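Local coordinates for putative sugar isomerase (Parabacteroides distasonis, PDB 3LMZ) that probably acts as a sugar isomerase with a xylose isomerase-like TIM-barrel fold, its substrate not being shown by the structure, at the interface of chains A and B. Numbering follows the deposited sequence. Chains: chain A/B, Putative sugar isomerase.

The interface of chains A and B. Residues chain A 38, 41-43, 240, 244, 248, 251; chain B 204, 207, 241, 245.
B:Glu245 reaches across to chain A on a fully extended side chain, its CG anti to the backbone N (chi1 179°). CB passes the carbonyl O of A:Ala244, B:Glu245 CG lies 3.9 Å from A:Gly248 CA, and the carboxylate ends in a cluster of charges. There B:Glu245 OE2 accepts from two donors, out of the carboxylate plane on opposite sides: the ammonium NZ of A:Lys251 at 2.8 Å, a salt bridge between chains, and NE of B:Arg207. B:Glu245 OE1 offers its syn lone pair to B:Arg207 NH2 at 2.8 Å, so the guanidinium holds the carboxylate side-on. OE1 also lies near the A:Leu42 CD2 methyl. B:Arg207 NH2 crosses to a lone pair of the A:Arg41 carbonyl O (2.9 Å, 159° at H). The guanidinium is sandwiched, with B:Glu204 CD over the centre of one face and A:Asp43 CB near the rim of the other; the surrounding carboxylates probably stabilise its charge. A:Lys251 NZ also donates a hydrogen bond to the A:Leu42 carbonyl O (2.9 Å), from above the carbonyl plane. Water 1 links A:Arg41 O to B:Glu204 OE2. Alongside, B:Leu241 wedges into chain A: CD2 meets A:Arg41 CB at 3.5 Å, CD1 lies by A:Phe240 O and A:Ala244 CB, and CB sits beneath the rim of the A:Arg41 guanidinium. The patch belongs to a two-fold, possibly biological, dimer interface, where the 240-256 helices of both chains meet beside the C-terminal end of helix 32-41 and its following loop.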
ATOM      1  N   THR A  38       0.136   3.013 -14.504  1.00 13.92           N
ATOM      2  CA  THR A  38       0.093   2.501 -13.181  1.00 12.98           C
ATOM      3  C   THR A  38       1.397   2.776 -12.473  1.00 12.72           C
ATOM      4  O   THR A  38       1.394   3.225 -11.314  1.00 12.94           O
ATOM      5  CB  THR A  38      -0.284   1.002 -13.174  1.00 13.45           C
ATOM      6  OG1 THR A  38      -1.472   0.802 -13.942  1.00 15.22           O
ATOM      7  CG2 THR A  38      -0.404   0.449 -11.784  1.00 13.68           C
ATOM      8  N   ARG A  41       1.600   6.466 -11.434  1.00 11.91           N
ATOM      9  CA  ARG A  41       0.729   6.788 -10.293  1.00 11.95           C
ATOM     10  C   ARG A  41       1.339   6.237  -8.966  1.00 12.50           C
ATOM     11  O   ARG A  41       1.136   6.834  -7.945  1.00 12.64           O
ATOM     12  CB  ARG A  41      -0.696   6.233 -10.507  1.00 13.56           C
ATOM     13  CG  ARG A  41      -1.510   6.935 -11.563  1.00 15.67           C
ATOM     14  CD  ARG A  41      -2.979   6.431 -11.538  1.00 18.64           C
ATOM     15  NE  ARG A  41      -3.672   6.884 -10.331  1.00 20.83           N
ATOM     16  CZ  ARG A  41      -4.838   6.406  -9.898  1.00 29.97           C
ATOM     17  NH1 ARG A  41      -5.459   5.477 -10.589  1.00 20.33           N
ATOM     18  NH2 ARG A  41      -5.399   6.855  -8.795  1.00 27.83           N
ATOM     19  N   LEU A  42       2.035   5.102  -9.051  1.00 12.48           N
ATOM     20  CA  LEU A  42       2.722   4.530  -7.892  1.00 13.59           C
ATOM     21  C   LEU A  42       4.085   5.095  -7.578  1.00 13.60           C
ATOM     22  O   LEU A  42       4.707   4.701  -6.619  1.00 11.98           O
ATOM     23  CB  LEU A  42       2.876   3.019  -8.047  1.00 14.28           C
ATOM     24  CG  LEU A  42       1.624   2.185  -8.131  1.00 17.67           C
ATOM     25  CD1 LEU A  42       1.993   0.777  -8.700  1.00 19.20           C
ATOM     26  CD2 LEU A  42       0.969   2.121  -6.785  1.00 17.38           C
ATOM     27  N   ASP A  43       4.542   6.088  -8.347  1.00 12.35           N
ATOM     28  CA  ASP A  43       5.884   6.666  -8.183  1.00 12.39           C
ATOM     29  C   ASP A  43       7.003   5.647  -8.344  1.00 13.27           C
ATOM     30  O   ASP A  43       8.018   5.691  -7.661  1.00 15.01           O
ATOM     31  CB  ASP A  43       5.997   7.411  -6.857  1.00 12.14           C
ATOM     32  CG  ASP A  43       7.206   8.362  -6.765  1.00 14.26           C
ATOM     33  OD1 ASP A  43       7.620   8.953  -7.800  1.00 15.21           O
ATOM     34  OD2 ASP A  43       7.763   8.525  -5.636  1.00 22.09           O
ATOM     35  N   PHE A 240      -4.719  -4.416  -9.521  1.00 14.90           N
ATOM     36  CA  PHE A 240      -4.295  -3.063  -9.194  1.00 15.02           C
ATOM     37  C   PHE A 240      -4.314  -2.823  -7.667  1.00 14.27           C
ATOM     38  O   PHE A 240      -3.327  -2.265  -7.092  1.00 13.31           O
ATOM     39  CB  PHE A 240      -5.137  -2.038  -9.952  1.00 13.98           C
ATOM     40  CG  PHE A 240      -4.996  -2.203 -11.426  1.00 17.03           C
ATOM     41  CD1 PHE A 240      -3.920  -1.666 -12.101  1.00 17.76           C
ATOM     42  CD2 PHE A 240      -5.909  -2.982 -12.129  1.00 15.36           C
ATOM     43  CE1 PHE A 240      -3.783  -1.898 -13.472  1.00 18.44           C
ATOM     44  CE2 PHE A 240      -5.767  -3.223 -13.491  1.00 17.10           C
ATOM     45  CZ  PHE A 240      -4.717  -2.651 -14.161  1.00 20.86           C
ATOM     46  N   ALA A 244      -0.902  -2.117  -5.475  1.00 13.97           N
ATOM     47  CA  ALA A 244      -0.717  -0.820  -4.742  1.00 14.33           C
ATOM     48  C   ALA A 244      -0.548  -1.012  -3.252  1.00 12.40           C
ATOM     49  O   ALA A 244       0.345  -0.431  -2.661  1.00 13.96           O
ATOM     50  CB  ALA A 244      -1.928   0.098  -5.028  1.00 14.93           C
ATOM     51  N   GLY A 248       2.823   0.026  -1.179  1.00 12.64           N
ATOM     52  CA  GLY A 248       2.773   0.812   0.045  1.00 12.14           C
ATOM     53  C   GLY A 248       3.449   0.176   1.227  1.00 12.92           C
ATOM     54  O   GLY A 248       4.182   0.800   1.930  1.00 12.80           O
ATOM     55  N   LYS A 251       7.225   0.201   0.557  1.00 12.61           N
ATOM     56  CA  LYS A 251       7.805   1.537   0.721  1.00 13.90           C
ATOM     57  C   LYS A 251       8.033   1.833   2.227  1.00 13.52           C
ATOM     58  O   LYS A 251       9.067   2.345   2.644  1.00 13.56           O
ATOM     59  CB  LYS A 251       6.923   2.622   0.121  1.00 14.37           C
ATOM     60  CG  LYS A 251       6.969   2.726  -1.401  1.00 17.37           C
ATOM     61  CD  LYS A 251       5.977   3.800  -1.887  1.00 17.93           C
ATOM     62  CE  LYS A 251       6.015   4.020  -3.379  1.00 18.25           C
ATOM     63  NZ  LYS A 251       5.074   5.140  -3.806  1.00 14.21           N
TER
ATOM     64  N   GLU B 204      -1.026  10.270  -0.929  1.00 11.88           N
ATOM     65  CA  GLU B 204      -0.981   8.891  -0.446  1.00 12.55           C
ATOM     66  C   GLU B 204      -0.236   8.878   0.884  1.00 13.69           C
ATOM     67  O   GLU B 204       0.783   9.526   1.010  1.00 13.50           O
ATOM     68  CB  GLU B 204      -0.248   8.020  -1.481  1.00 12.40           C
ATOM     69  CG  GLU B 204      -1.007   7.841  -2.752  1.00 12.67           C
ATOM     70  CD  GLU B 204      -0.761   8.905  -3.821  1.00 13.73           C
ATOM     71  OE1 GLU B 204      -0.320  10.047  -3.539  1.00 13.95           O
ATOM     72  OE2 GLU B 204      -1.047   8.624  -5.036  1.00 15.26           O
ATOM     73  N   ARG B 207       3.717   9.473   1.631  1.00 12.26           N
ATOM     74  CA  ARG B 207       4.297  10.454   0.699  1.00 13.93           C
ATOM     75  C   ARG B 207       4.315  11.867   1.251  1.00 14.49           C
ATOM     76  O   ARG B 207       4.972  12.731   0.675  1.00 14.33           O
ATOM     77  CB  ARG B 207       3.583  10.447  -0.651  1.00 13.75           C
ATOM     78  CG  ARG B 207       3.642   9.160  -1.343  1.00 12.88           C
ATOM     79  CD  ARG B 207       3.147   9.312  -2.765  1.00 14.05           C
ATOM     80  NE  ARG B 207       2.846   8.081  -3.498  1.00 13.20           N
ATOM     81  CZ  ARG B 207       2.612   8.035  -4.786  1.00 14.50           C
ATOM     82  NH1 ARG B 207       2.783   9.118  -5.539  1.00 15.03           N
ATOM     83  NH2 ARG B 207       2.304   6.900  -5.307  1.00 14.15           N
ATOM     84  N   LEU B 241      -6.145   2.969  -6.488  0.50 14.78           N
ATOM     85  CA  LEU B 241      -4.719   2.769  -6.374  0.50 12.12           C
ATOM     86  C   LEU B 241      -4.104   3.509  -5.175  0.50 13.69           C
ATOM     87  O   LEU B 241      -3.228   3.005  -4.481  0.50 14.33           O
ATOM     88  CB  LEU B 241      -4.033   3.158  -7.697  0.50 13.63           C
ATOM     89  CG  LEU B 241      -2.720   2.475  -8.049  0.50 12.25           C
ATOM     90  CD1 LEU B 241      -2.903   1.033  -8.536  0.50 14.94           C
ATOM     91  CD2 LEU B 241      -2.068   3.351  -9.094  0.50 11.09           C
ATOM     92  N   GLU B 245      -2.466   1.880  -1.750  1.00 11.62           N
ATOM     93  CA  GLU B 245      -1.106   2.217  -1.335  1.00 10.88           C
ATOM     94  C   GLU B 245      -1.104   2.796   0.070  1.00 12.08           C
ATOM     95  O   GLU B 245      -0.274   2.453   0.905  1.00 13.09           O
ATOM     96  CB  GLU B 245      -0.475   3.255  -2.274  1.00 13.15           C
ATOM     97  CG  GLU B 245       0.950   3.659  -1.878  1.00 13.83           C
ATOM     98  CD  GLU B 245       1.612   4.673  -2.809  1.00 14.35           C
ATOM     99  OE1 GLU B 245       1.118   4.804  -3.973  1.00 15.53           O
ATOM    100  OE2 GLU B 245       2.634   5.242  -2.370  1.00 13.99           O
TER
HETATM  101  O   HOH W   1      -0.230   9.338  -7.531  1.00 12.91           O
HETATM  102  O   HOH W   2      -7.284   3.591  -9.193  1.00 15.84           O